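PDB 5OHU: soluble lytic murein transglycosylase from Pseudomonas aeruginosa, which probably cleaves the glycan strands of cell-wall peptidoglycan as a lytic transglycosylase, by non-hydrolytic chemistry, with both exolytic and endolytic action. Local coordinates for residues 124-129 / 150-155; 216-221 / 241-246; 220-225 / 253-258; 313-318 / 603-608. One frame throughout, in Å; residues are numbered along the deposited sequence. Where two conformers were deposited one is given.

Contact 1: residues 124-129 / 150-155; sequences NFTELD and ERLWLV. With PO4 (phosphate ion), chain E.
Thr126 and Asp129 meet Leu152 where two successive antiparallel helices, 126-138 and 142-153, form a helical hairpin of the all-helical superhelix of this family. Leu152 points toward the other helix and its two methyls divide the work. The Leu152 and Thr126 side chains pass each other running in opposite directions, with Leu152 CD2 3.8 Å from Thr126 CG2, which the first torsion places anti to the backbone N, with OG1 beside that N. CD1 lies instead against the backbone of Asp129, 3.9 Å from Asp129 C. Leu152 CG also lies over one face of the Arg151 guanidinium, 4.1 Å from its plane and toward the rim.

Arg151 is bent at chi3 (66°), and its guanidinium end approaches Asp129, with OD2 at the edge, near the plane. The ion pair is long, Asp129 OD2 to Arg151 NH2 4.0 Å, and the carboxylate is tilted 60° from the guanidinium. Asp129 OD1 has a firmer partner in Tyr119 OH. Just before the helix, a phosphate ion, probably from the crystallisation liquor and also bound by Lys122, accepts a hydrogen bond from Asn124 ND2 to its O2 (2.9 Å, 160°).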
loop_
_atom_site.group_PDB
_atom_site.type_symbol
_atom_site.label_atom_id
_atom_site.label_comp_id
_atom_site.label_asym_id
_atom_site.label_seq_id
_atom_site.Cartn_x
_atom_site.Cartn_y
_atom_site.Cartn_z
ATOM N N ASN A 124 -11.003 11.201 -10.045
ATOM C CA ASN A 124 -10.071 10.201 -10.571
ATOM C C ASN A 124 -10.753 9.233 -11.535
ATOM O O ASN A 124 -10.452 8.039 -11.555
ATOM C CB ASN A 124 -9.386 9.429 -9.440
ATOM C CG ASN A 124 -8.496 10.305 -8.618
ATOM O OD1 ASN A 124 -7.701 11.078 -9.156
ATOM N ND2 ASN A 124 -8.633 10.212 -7.305
ATOM N N PHE A 125 -11.681 9.746 -12.339
ATOM C CA PHE A 125 -12.219 9.007 -13.474
ATOM C C PHE A 125 -11.543 9.523 -14.738
ATOM O O PHE A 125 -11.814 10.643 -15.182
ATOM C CB PHE A 125 -13.733 9.149 -13.568
ATOM C CG PHE A 125 -14.477 8.427 -12.487
ATOM C CD1 PHE A 125 -14.344 7.057 -12.333
ATOM C CD2 PHE A 125 -15.326 9.118 -11.633
ATOM C CE1 PHE A 125 -15.052 6.383 -11.340
ATOM C CE2 PHE A 125 -16.030 8.455 -10.643
ATOM C CZ PHE A 125 -15.894 7.087 -10.491
ATOM N N THR A 126 -10.650 8.708 -15.303
ATOM C CA THR A 126 -9.993 9.066 -16.554
ATOM C C THR A 126 -10.997 9.442 -17.641
ATOM O O THR A 126 -10.728 10.327 -18.459
ATOM C CB THR A 126 -9.116 7.891 -17.016
ATOM O OG1 THR A 126 -8.122 7.627 -16.027
ATOM C CG2 THR A 126 -8.421 8.199 -18.332
ATOM N N GLU A 127 -12.161 8.787 -17.663
ATOM C CA GLU A 127 -13.162 9.087 -18.676
ATOM C C GLU A 127 -13.619 10.541 -18.602
ATOM O O GLU A 127 -13.781 11.205 -19.632
ATOM C CB GLU A 127 -14.350 8.139 -18.519
ATOM C CG GLU A 127 -15.439 8.345 -19.563
ATOM C CD GLU A 127 -16.629 7.405 -19.366
ATOM O OE1 GLU A 127 -17.541 7.425 -20.214
ATOM O OE2 GLU A 127 -16.652 6.642 -18.369
ATOM N N LEU A 128 -13.827 11.056 -17.393
ATOM C CA LEU A 128 -14.234 12.450 -17.260
ATOM C C LEU A 128 -13.098 13.398 -17.638
ATOM O O LEU A 128 -13.323 14.422 -18.295
ATOM C CB LEU A 128 -14.714 12.721 -15.829
ATOM C CG LEU A 128 -15.881 11.908 -15.285
ATOM C CD1 LEU A 128 -16.041 12.177 -13.803
ATOM C CD2 LEU A 128 -17.179 12.233 -16.031
ATOM N N ASP A 129 -11.871 13.077 -17.228
ATOM C CA ASP A 129 -10.719 13.868 -17.647
ATOM C C ASP A 129 -10.660 13.984 -19.164
ATOM O O ASP A 129 -10.412 15.064 -19.709
ATOM C CB ASP A 129 -9.425 13.253 -17.100
ATOM C CG ASP A 129 -9.417 13.147 -15.582
ATOM O OD1 ASP A 129 -10.301 13.744 -14.920
ATOM O OD2 ASP A 129 -8.510 12.473 -15.044
ATOM N N GLU A 150 -2.014 15.237 -23.921
ATOM C CA GLU A 150 -0.695 14.624 -23.800
ATOM C C GLU A 150 -0.552 13.890 -22.479
ATOM O O GLU A 150 -0.055 12.759 -22.441
ATOM C CB GLU A 150 0.391 15.685 -23.947
ATOM C CG GLU A 150 1.792 15.120 -24.029
ATOM C CD GLU A 150 2.754 16.079 -24.688
ATOM O OE1 GLU A 150 2.392 16.668 -25.730
ATOM O OE2 GLU A 150 3.870 16.250 -24.161
ATOM N N ARG A 151 -1.007 14.506 -21.387
ATOM C CA ARG A 151 -0.930 13.857 -20.079
ATOM C C ARG A 151 -1.737 12.559 -20.049
ATOM O O ARG A 151 -1.302 11.556 -19.473
ATOM C CB ARG A 151 -1.421 14.820 -18.995
ATOM C CG ARG A 151 -1.391 14.242 -17.587
ATOM C CD ARG A 151 -2.039 15.183 -16.569
ATOM N NE ARG A 151 -3.478 15.360 -16.791
ATOM C CZ ARG A 151 -4.428 14.582 -16.269
ATOM N NH1 ARG A 151 -4.107 13.554 -15.489
ATOM N NH2 ARG A 151 -5.707 14.834 -16.529
ATOM N N LEU A 152 -2.930 12.564 -20.632
ATOM C CA LEU A 152 -3.694 11.328 -20.690
ATOM C C LEU A 152 -3.140 10.373 -21.730
ATOM O O LEU A 152 -3.391 9.166 -21.639
ATOM C CB LEU A 152 -5.167 11.619 -20.986
ATOM C CG LEU A 152 -5.832 12.302 -19.793
ATOM C CD1 LEU A 152 -7.011 13.161 -20.264
ATOM C CD2 LEU A 152 -6.267 11.252 -18.806
ATOM N N TRP A 153 -2.414 10.893 -22.723
ATOM C CA TRP A 153 -1.854 10.044 -23.762
ATOM C C TRP A 153 -0.609 9.326 -23.259
ATOM O O TRP A 153 -0.388 8.158 -23.601
ATOM C CB TRP A 153 -1.534 10.875 -25.012
ATOM C CG TRP A 153 -0.705 10.128 -26.019
ATOM C CD1 TRP A 153 0.657 10.169 -26.167
ATOM C CD2 TRP A 153 -1.189 9.211 -27.008
ATOM N NE1 TRP A 153 1.046 9.340 -27.186
ATOM C CE2 TRP A 153 -0.065 8.735 -27.719
ATOM C CE3 TRP A 153 -2.465 8.739 -27.354
ATOM C CZ2 TRP A 153 -0.173 7.803 -28.745
ATOM C CZ3 TRP A 153 -2.577 7.820 -28.369
ATOM C CH2 TRP A 153 -1.436 7.360 -29.063
ATOM N N LEU A 154 0.193 9.992 -22.416
ATOM C CA LEU A 154 1.475 9.434 -21.972
ATOM C C LEU A 154 1.246 8.496 -20.792
ATOM O O LEU A 154 1.637 8.752 -19.651
ATOM C CB LEU A 154 2.456 10.545 -21.624
ATOM C CG LEU A 154 3.071 11.105 -22.909
ATOM C CD1 LEU A 154 3.944 12.332 -22.643
ATOM C CD2 LEU A 154 3.828 9.996 -23.624
ATOM N N VAL A 155 0.614 7.370 -21.109
ATOM C CA VAL A 155 0.190 6.387 -20.135
ATOM C C VAL A 155 0.342 5.017 -20.782
ATOM O O VAL A 155 -0.021 4.830 -21.949
ATOM C CB VAL A 155 -1.273 6.628 -19.682
ATOM C CG1 VAL A 155 -1.742 5.494 -18.836
ATOM C CG2 VAL A 155 -1.415 7.944 -18.882
HETATM P P PO4 E . -6.177 12.828 -6.161
HETATM O O1 PO4 E . -5.138 11.743 -5.978
HETATM O O2 PO4 E . -7.506 12.349 -5.621
HETATM O O3 PO4 E . -6.316 13.162 -7.628
HETATM O O4 PO4 E . -5.750 14.072 -5.417
#

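Contact 2: residues 216-221 / 241-246; sequences SVAQNP and VGLGLR
Pro221, a puckered ring, meets Gly244 through CB, 3.3 Å from Gly244 O, while its neighbour CG stands farther back, 4.1 Å from the same oxygen. The flat group beside this contact is the Arg246 guanidinium, which takes no direct part. One face carries Leu243 CA, 3.8 Å from the plane and displaced toward the rim, and its NH2 makes a salt bridge with Glu190 of helix 178-190.

Across the two segments the packing is close and mostly apolar. Pro221 and Gly244 bring their CA atoms to within 4.7 Å, and with no side chain on the glycine a valine can rest directly on the helix backbone. Val217 supplies it: CG1, held anti to the backbone N (chi1 165°), reaches Gly244 CA at 3.5 Å. One residue farther along, Ala218 CB meets the end of Leu243. Leu243 has a chi2 of 137°, away from a staggered value, and its CD2 comes to 3.5 Å from Ala218 CB. Ala189 of helix 178-190 touches both Ala218 and Leu243, so a third helix closes this flank.

From Ser216 to Gln219 the chain runs in nearly the same direction as 241-246. Close helix packing over a glycine, with Val217 on Gly244, joins helices 208-219 and 235-251 within the all-helical superhelix of the Slt family.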
loop_
_atom_site.group_PDB
_atom_site.type_symbol
_atom_site.label_atom_id
_atom_site.label_comp_id
_atom_site.label_asym_id
_atom_site.label_seq_id
_atom_site.Cartn_x
_atom_site.Cartn_y
_atom_site.Cartn_z
ATOM N N SER A 216 10.097 -6.739 -28.273
ATOM C CA SER A 216 10.822 -8.001 -28.115
ATOM C C SER A 216 11.786 -7.960 -26.934
ATOM O O SER A 216 11.875 -8.918 -26.161
ATOM C CB SER A 216 11.581 -8.324 -29.396
ATOM O OG SER A 216 12.250 -9.572 -29.260
ATOM N N VAL A 217 12.511 -6.854 -26.781
ATOM C CA VAL A 217 13.457 -6.730 -25.681
ATOM C C VAL A 217 12.721 -6.622 -24.353
ATOM O O VAL A 217 13.175 -7.153 -23.335
ATOM C CB VAL A 217 14.385 -5.523 -25.928
ATOM C CG1 VAL A 217 15.142 -5.127 -24.668
ATOM C CG2 VAL A 217 15.344 -5.830 -27.074
ATOM N N ALA A 218 11.584 -5.919 -24.328
ATOM C CA ALA A 218 10.828 -5.843 -23.081
ATOM C C ALA A 218 10.360 -7.227 -22.655
ATOM O O ALA A 218 10.355 -7.547 -21.463
ATOM C CB ALA A 218 9.641 -4.886 -23.221
ATOM N N GLN A 219 10.006 -8.080 -23.617
ATOM C CA GLN A 219 9.521 -9.411 -23.258
ATOM C C GLN A 219 10.656 -10.330 -22.814
ATOM O O GLN A 219 10.466 -11.143 -21.907
ATOM C CB GLN A 219 8.730 -10.016 -24.413
ATOM C CG GLN A 219 7.646 -9.077 -24.934
ATOM C CD GLN A 219 6.825 -9.661 -26.051
ATOM O OE1 GLN A 219 7.292 -9.805 -27.180
ATOM N NE2 GLN A 219 5.561 -9.914 -25.768
ATOM N N ASN A 220 11.826 -10.223 -23.448
ATOM C CA ASN A 220 13.020 -10.999 -23.096
ATOM C C ASN A 220 14.253 -10.117 -23.219
ATOM O O ASN A 220 14.911 -10.079 -24.274
ATOM C CB ASN A 220 13.196 -12.216 -23.997
ATOM C CG ASN A 220 14.499 -12.997 -23.677
ATOM O OD1 ASN A 220 14.983 -13.786 -24.495
ATOM N ND2 ASN A 220 15.055 -12.773 -22.491
ATOM N N PRO A 221 14.623 -9.431 -22.139
ATOM C CA PRO A 221 15.757 -8.505 -22.220
ATOM C C PRO A 221 17.109 -9.198 -22.273
ATOM O O PRO A 221 18.105 -8.532 -22.570
ATOM C CB PRO A 221 15.631 -7.670 -20.948
ATOM C CG PRO A 221 14.786 -8.475 -20.038
ATOM C CD PRO A 221 13.894 -9.328 -20.866
ATOM N N VAL A 241 17.690 -0.335 -25.540
ATOM C CA VAL A 241 18.653 -0.983 -24.661
ATOM C C VAL A 241 18.419 -0.571 -23.214
ATOM O O VAL A 241 18.456 -1.409 -22.305
ATOM C CB VAL A 241 20.080 -0.671 -25.145
ATOM C CG1 VAL A 241 21.106 -1.005 -24.075
ATOM C CG2 VAL A 241 20.349 -1.450 -26.431
ATOM N N GLY A 242 18.127 0.705 -22.981
ATOM C CA GLY A 242 17.936 1.156 -21.612
ATOM C C GLY A 242 16.741 0.505 -20.955
ATOM O O GLY A 242 16.795 0.119 -19.782
ATOM N N LEU A 243 15.642 0.368 -21.705
ATOM C CA LEU A 243 14.481 -0.341 -21.186
ATOM C C LEU A 243 14.845 -1.775 -20.838
ATOM O O LEU A 243 14.498 -2.277 -19.756
ATOM C CB LEU A 243 13.334 -0.300 -22.202
ATOM C CG LEU A 243 12.015 -0.882 -21.675
ATOM C CD1 LEU A 243 10.864 0.008 -22.091
ATOM C CD2 LEU A 243 11.810 -2.283 -22.198
ATOM N N GLY A 244 15.575 -2.440 -21.735
ATOM C CA GLY A 244 15.951 -3.821 -21.480
ATOM C C GLY A 244 16.860 -3.973 -20.274
ATOM O O GLY A 244 16.700 -4.900 -19.479
ATOM N N LEU A 245 17.808 -3.054 -20.098
ATOM C CA LEU A 245 18.682 -3.175 -18.934
ATOM C C LEU A 245 17.924 -2.939 -17.640
ATOM O O LEU A 245 18.190 -3.605 -16.634
ATOM C CB LEU A 245 19.872 -2.229 -19.025
ATOM C CG LEU A 245 20.785 -2.512 -20.204
ATOM C CD1 LEU A 245 21.630 -1.298 -20.552
ATOM C CD2 LEU A 245 21.637 -3.697 -19.851
ATOM N N ARG A 246 16.972 -2.006 -17.645
ATOM C CA ARG A 246 16.169 -1.779 -16.442
ATOM C C ARG A 246 15.321 -2.997 -16.125
ATOM O O ARG A 246 15.180 -3.382 -14.957
ATOM C CB ARG A 246 15.285 -0.537 -16.613
ATOM C CG ARG A 246 15.868 0.710 -15.938
ATOM C CD ARG A 246 15.871 1.915 -16.848
ATOM N NE ARG A 246 14.606 2.073 -17.562
ATOM C CZ ARG A 246 14.477 2.678 -18.742
ATOM N NH1 ARG A 246 15.544 3.191 -19.354
ATOM N NH2 ARG A 246 13.276 2.757 -19.303
#

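Contact 3: residues 220-225 / 253-258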
loop_
_atom_site.group_PDB
_atom_site.type_symbol
_atom_site.label_atom_id
_atom_site.label_comp_id
_atom_site.label_asym_id
_atom_site.label_seq_id
_atom_site.Cartn_x
_atom_site.Cartn_y
_atom_site.Cartn_z
ATOM N N ASN A 220 11.826 -10.223 -23.448
ATOM C CA ASN A 220 13.020 -10.999 -23.096
ATOM C C ASN A 220 14.253 -10.117 -23.219
ATOM O O ASN A 220 14.911 -10.079 -24.274
ATOM C CB ASN A 220 13.196 -12.216 -23.997
ATOM C CG ASN A 220 14.499 -12.997 -23.677
ATOM O OD1 ASN A 220 14.983 -13.786 -24.495
ATOM N ND2 ASN A 220 15.055 -12.773 -22.491
ATOM N N PRO A 221 14.623 -9.431 -22.139
ATOM C CA PRO A 221 15.757 -8.505 -22.220
ATOM C C PRO A 221 17.109 -9.198 -22.273
ATOM O O PRO A 221 18.105 -8.532 -22.570
ATOM C CB PRO A 221 15.631 -7.670 -20.948
ATOM C CG PRO A 221 14.786 -8.475 -20.038
ATOM C CD PRO A 221 13.894 -9.328 -20.866
ATOM N N ALA A 222 17.185 -10.500 -22.001
ATOM C CA ALA A 222 18.455 -11.197 -22.089
ATOM C C ALA A 222 18.992 -11.200 -23.509
ATOM O O ALA A 222 20.172 -11.498 -23.708
ATOM C CB ALA A 222 18.327 -12.643 -21.576
ATOM N N GLN A 223 18.162 -10.868 -24.503
ATOM C CA GLN A 223 18.695 -10.733 -25.851
ATOM C C GLN A 223 19.720 -9.610 -25.961
ATOM O O GLN A 223 20.476 -9.586 -26.942
ATOM C CB GLN A 223 17.578 -10.521 -26.896
ATOM C CG GLN A 223 16.491 -11.608 -26.966
ATOM C CD GLN A 223 15.239 -11.136 -27.735
ATOM O OE1 GLN A 223 14.304 -10.569 -27.151
ATOM N NE2 GLN A 223 15.232 -11.358 -29.050
ATOM N N LEU A 224 19.761 -8.675 -24.999
ATOM C CA LEU A 224 20.784 -7.637 -25.056
ATOM C C LEU A 224 22.193 -8.209 -24.959
ATOM O O LEU A 224 23.148 -7.488 -25.249
ATOM C CB LEU A 224 20.549 -6.572 -23.977
ATOM C CG LEU A 224 19.238 -5.790 -24.137
ATOM C CD1 LEU A 224 19.022 -4.776 -23.008
ATOM C CD2 LEU A 224 19.216 -5.067 -25.507
ATOM N N SER A 225 22.328 -9.491 -24.604
ATOM C CA SER A 225 23.616 -10.176 -24.654
ATOM C C SER A 225 24.201 -10.172 -26.052
ATOM O O SER A 225 25.416 -10.336 -26.213
ATOM C CB SER A 225 23.465 -11.626 -24.177
ATOM O OG SER A 225 23.092 -11.674 -22.814
ATOM N N PRO A 253 20.796 -8.613 -12.034
ATOM C CA PRO A 253 21.510 -7.325 -12.008
ATOM C C PRO A 253 22.979 -7.441 -12.382
ATOM O O PRO A 253 23.558 -6.478 -12.909
ATOM C CB PRO A 253 21.338 -6.859 -10.555
ATOM C CG PRO A 253 21.056 -8.123 -9.791
ATOM C CD PRO A 253 20.278 -8.996 -10.711
ATOM N N GLU A 254 23.601 -8.594 -12.127
ATOM C CA GLU A 254 24.998 -8.776 -12.516
ATOM C C GLU A 254 25.148 -8.779 -14.028
ATOM O O GLU A 254 26.045 -8.115 -14.561
ATOM C CB GLU A 254 25.579 -10.066 -11.925
ATOM C CG GLU A 254 25.562 -10.118 -10.395
ATOM C CD GLU A 254 24.199 -10.523 -9.816
ATOM O OE1 GLU A 254 24.131 -10.776 -8.581
ATOM O OE2 GLU A 254 23.206 -10.613 -10.597
ATOM N N LYS A 255 24.274 -9.512 -14.738
ATOM C CA LYS A 255 24.314 -9.471 -16.193
ATOM C C LYS A 255 23.987 -8.071 -16.710
ATOM O O LYS A 255 24.607 -7.594 -17.665
ATOM C CB LYS A 255 23.351 -10.505 -16.786
ATOM C CG LYS A 255 23.408 -10.570 -18.306
ATOM C CD LYS A 255 22.089 -11.053 -18.912
ATOM C CE LYS A 255 22.125 -12.529 -19.378
ATOM N NZ LYS A 255 23.145 -12.794 -20.435
ATOM N N ALA A 256 23.032 -7.390 -16.073
ATOM C CA ALA A 256 22.670 -6.049 -16.500
ATOM C C ALA A 256 23.841 -5.087 -16.355
ATOM O O ALA A 256 24.052 -4.220 -17.209
ATOM C CB ALA A 256 21.467 -5.560 -15.695
ATOM N N LEU A 257 24.606 -5.223 -15.275
ATOM C CA LEU A 257 25.752 -4.348 -15.053
ATOM C C LEU A 257 26.838 -4.576 -16.099
ATOM O O LEU A 257 27.408 -3.614 -16.631
ATOM C CB LEU A 257 26.315 -4.567 -13.641
ATOM C CG LEU A 257 27.481 -3.641 -13.267
ATOM C CD1 LEU A 257 27.073 -2.200 -13.518
ATOM C CD2 LEU A 257 27.888 -3.825 -11.834
ATOM N N SER A 258 27.150 -5.840 -16.401
ATOM C CA SER A 258 28.119 -6.111 -17.462
ATOM C C SER A 258 27.689 -5.469 -18.769
ATOM O O SER A 258 28.524 -4.955 -19.521
ATOM C CB SER A 258 28.295 -7.616 -17.673
ATOM O OG SER A 258 28.916 -8.202 -16.565
#
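Lys255 is the residue of 253-258 that reaches Ser225 and Ala222. Helix 253-263 starts at Pro253, which packs on Ser284 and Leu285 of helix 271-287. Glu254 has a long, weak ion pair with Arg288.

Lys255 then sets out toward the 3-10 segment 221-225. Its backbone N is held by Asp252 OD1 from just before the helix, and its side chain touches Leu248 of helix 235-251. CG starts anti to the backbone N (chi1 -177°), and the chain then bends at chi3 and chi4 to bring the ammonium across. Lys255 CE passes 4.4 Å from Ala222 CB, and Lys255 NZ donates a short hydrogen bond of 2.6 Å to Ser225 OG. This is a surface link between an inter-helix connection and a later helix of the superhelix.

The serine hydroxyl passes the chain of bonds on: Ser225 OG donates to Ala222 O at 3.1 Å, lying in the carbonyl plane with a C=O...donor angle of 152°. That oxygen also accepts from Ser225 N, so two donors grip it. Past the lysine, Ala256 and Leu257 return to helix 271-287, touching Ile281 and Leu285 respectively.

Contact 4: residues 313-318 / 603-608; sequences RTRLLL and PFDETR
Arg315 and Arg608 form a face-to-face guanidinium stack with the centres superposed, which joins helix 307-319 of the superhelical region to helix 605-624, close to the C-terminal end of the chain and probably belonging to the lysozyme-like catalytic part, as in the Slt family. The side chains arrive from opposite directions and lie flat on each other, Arg315 CZ to Arg608 CZ 3.3 Å, planes 6° apart.

This is the tight, buried part. Arg315 is extended from CG to NE and delivers its group straight across, whereas Arg608 is bent at chi3, and its plane ends nearly parallel to that of Arg315. The like charges are probably offset by the Glu600 carboxylate, whose OE2 makes a salt bridge with Arg315 NH2, and by Asp605 on Arg608, while the neutral Glu600 carbonyl also accepts from Arg608 NE. Trp312 adds a cation-pi contact to Arg315.

The loose side is that of exposed Asp605. Arg315 NH1 is 4.5 Å from Asp605 OD1, which lies well out of that guanidinium plane, so this is an electrostatic approach with no N-H directed at the oxygen. Asp605 pairs instead with Arg608, about one turn on along the same helix, whose NH1 donates to Asp605 OD1 at 2.9 Å and 158°, reaching the oxygen on its anti side, 27° out of the carboxylate plane.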
loop_
_atom_site.group_PDB
_atom_site.type_symbol
_atom_site.label_atom_id
_atom_site.label_comp_id
_atom_site.label_asym_id
_atom_site.label_seq_id
_atom_site.Cartn_x
_atom_site.Cartn_y
_atom_site.Cartn_z
ATOM N N ARG A 313 22.020 2.202 -0.045
ATOM C CA ARG A 313 23.450 2.433 0.117
ATOM C C ARG A 313 23.860 2.275 1.577
ATOM O O ARG A 313 24.860 1.618 1.894
ATOM C CB ARG A 313 23.808 3.831 -0.399
ATOM C CG ARG A 313 25.265 3.977 -0.780
ATOM C CD ARG A 313 25.728 5.431 -0.907
ATOM N NE ARG A 313 24.999 6.164 -1.929
ATOM C CZ ARG A 313 25.283 7.411 -2.294
ATOM N NH1 ARG A 313 24.559 7.993 -3.238
ATOM N NH2 ARG A 313 26.290 8.066 -1.732
ATOM N N THR A 314 23.069 2.849 2.501
ATOM C CA THR A 314 23.392 2.719 3.926
ATOM C C THR A 314 23.155 1.297 4.423
ATOM O O THR A 314 23.971 0.756 5.181
ATOM C CB THR A 314 22.581 3.703 4.781
ATOM O OG1 THR A 314 22.567 5.008 4.171
ATOM C CG2 THR A 314 23.214 3.828 6.178
ATOM N N ARG A 315 22.049 0.675 4.001
ATOM C CA ARG A 315 21.771 -0.704 4.393
ATOM C C ARG A 315 22.892 -1.635 3.948
ATOM O O ARG A 315 23.335 -2.506 4.709
ATOM C CB ARG A 315 20.432 -1.156 3.805
ATOM C CG ARG A 315 19.227 -0.604 4.558
ATOM C CD ARG A 315 17.888 -0.851 3.857
ATOM N NE ARG A 315 16.831 -0.347 4.724
ATOM C CZ ARG A 315 15.721 0.255 4.321
ATOM N NH1 ARG A 315 15.475 0.426 3.029
ATOM N NH2 ARG A 315 14.850 0.686 5.223
ATOM N N LEU A 316 23.377 -1.446 2.723
ATOM C CA LEU A 316 24.420 -2.307 2.199
ATOM C C LEU A 316 25.706 -2.146 3.003
ATOM O O LEU A 316 26.368 -3.135 3.327
ATOM C CB LEU A 316 24.644 -1.994 0.717
ATOM C CG LEU A 316 25.735 -2.759 -0.041
ATOM C CD1 LEU A 316 25.570 -4.264 0.114
ATOM C CD2 LEU A 316 25.708 -2.403 -1.512
ATOM N N LEU A 317 26.059 -0.908 3.362
ATOM C CA LEU A 317 27.232 -0.709 4.208
ATOM C C LEU A 317 27.068 -1.434 5.536
ATOM O O LEU A 317 28.021 -2.021 6.054
ATOM C CB LEU A 317 27.480 0.786 4.428
ATOM C CG LEU A 317 27.956 1.536 3.177
ATOM C CD1 LEU A 317 27.803 3.041 3.342
ATOM C CD2 LEU A 317 29.422 1.151 2.874
ATOM N N LEU A 318 25.860 -1.405 6.097
ATOM C CA LEU A 318 25.611 -2.110 7.350
ATOM C C LEU A 318 25.727 -3.617 7.156
ATOM O O LEU A 318 26.314 -4.312 7.988
ATOM C CB LEU A 318 24.223 -1.750 7.893
ATOM C CG LEU A 318 23.969 -0.302 8.348
ATOM C CD1 LEU A 318 22.487 -0.150 8.603
ATOM C CD2 LEU A 318 24.749 0.084 9.597
ATOM N N PRO A 603 15.218 -7.500 1.923
ATOM C CA PRO A 603 15.002 -6.842 0.622
ATOM C C PRO A 603 13.594 -6.310 0.401
ATOM O O PRO A 603 13.445 -5.300 -0.295
ATOM C CB PRO A 603 15.348 -7.950 -0.389
ATOM C CG PRO A 603 16.118 -8.978 0.402
ATOM C CD PRO A 603 15.539 -8.917 1.779
ATOM N N PHE A 604 12.556 -6.964 0.938
ATOM C CA PHE A 604 11.172 -6.539 0.709
ATOM C C PHE A 604 10.765 -5.514 1.763
ATOM O O PHE A 604 10.744 -5.839 2.954
ATOM C CB PHE A 604 10.201 -7.720 0.766
ATOM C CG PHE A 604 10.437 -8.777 -0.280
ATOM C CD1 PHE A 604 11.359 -8.591 -1.302
ATOM C CD2 PHE A 604 9.708 -9.972 -0.238
ATOM C CE1 PHE A 604 11.562 -9.583 -2.262
ATOM C CE2 PHE A 604 9.897 -10.967 -1.190
ATOM C CZ PHE A 604 10.823 -10.777 -2.210
ATOM N N ASP A 605 10.411 -4.298 1.321
ATOM C CA ASP A 605 9.893 -3.283 2.236
ATOM C C ASP A 605 8.746 -3.824 3.068
ATOM O O ASP A 605 8.631 -3.511 4.261
ATOM C CB ASP A 605 9.382 -2.051 1.481
ATOM C CG ASP A 605 10.490 -1.160 0.953
ATOM O OD1 ASP A 605 11.639 -1.249 1.426
ATOM O OD2 ASP A 605 10.185 -0.328 0.073
ATOM N N GLU A 606 7.853 -4.594 2.438
ATOM C CA GLU A 606 6.689 -5.098 3.153
ATOM C C GLU A 606 7.114 -6.015 4.282
ATOM O O GLU A 606 6.586 -5.936 5.398
ATOM C CB GLU A 606 5.742 -5.847 2.214
ATOM C CG GLU A 606 4.855 -6.825 2.993
ATOM C CD GLU A 606 3.703 -7.400 2.198
ATOM O OE1 GLU A 606 3.572 -7.098 0.992
ATOM O OE2 GLU A 606 2.921 -8.169 2.794
ATOM N N THR A 607 8.060 -6.911 4.004
ATOM C CA THR A 607 8.416 -7.891 5.015
ATOM C C THR A 607 9.188 -7.238 6.156
ATOM O O THR A 607 8.998 -7.596 7.328
ATOM C CB THR A 607 9.208 -9.020 4.379
ATOM O OG1 THR A 607 8.434 -9.582 3.318
ATOM C CG2 THR A 607 9.490 -10.089 5.403
ATOM N N ARG A 608 10.029 -6.251 5.841
ATOM C CA ARG A 608 10.754 -5.547 6.899
ATOM C C ARG A 608 9.782 -4.889 7.870
ATOM O O ARG A 608 9.905 -5.042 9.094
ATOM C CB ARG A 608 11.709 -4.506 6.310
ATOM C CG ARG A 608 12.327 -3.603 7.423
ATOM C CD ARG A 608 13.041 -2.365 6.892
ATOM N NE ARG A 608 13.952 -2.726 5.814
ATOM C CZ ARG A 608 13.767 -2.440 4.528
ATOM N NH1 ARG A 608 12.705 -1.728 4.119
ATOM N NH2 ARG A 608 14.674 -2.854 3.655
#

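Contact 1, then the overlapping pair 2 and 3, then contact 4 come in chain order round the helical superhelix. Contacts 2 and 3 share Asn220 and Pro221, have centres 8 Å apart, and touch directly: Leu224 CD1 packs 3.6 Å from Gly244 CA. The consecutive helices 235-251 and 253-263 thus both lean on the segment that follows helix 208-219. Contact 1 stands alone, its centre 26 Å from that of contact 2. Contact 4 also lies apart, about 11 Å at nearest atoms from contact 3, and differs in kind. The first three join segments 20 to 28 residues apart, but 285 residues separate those of contact 4, which ties the C-terminal region back onto the superhelix.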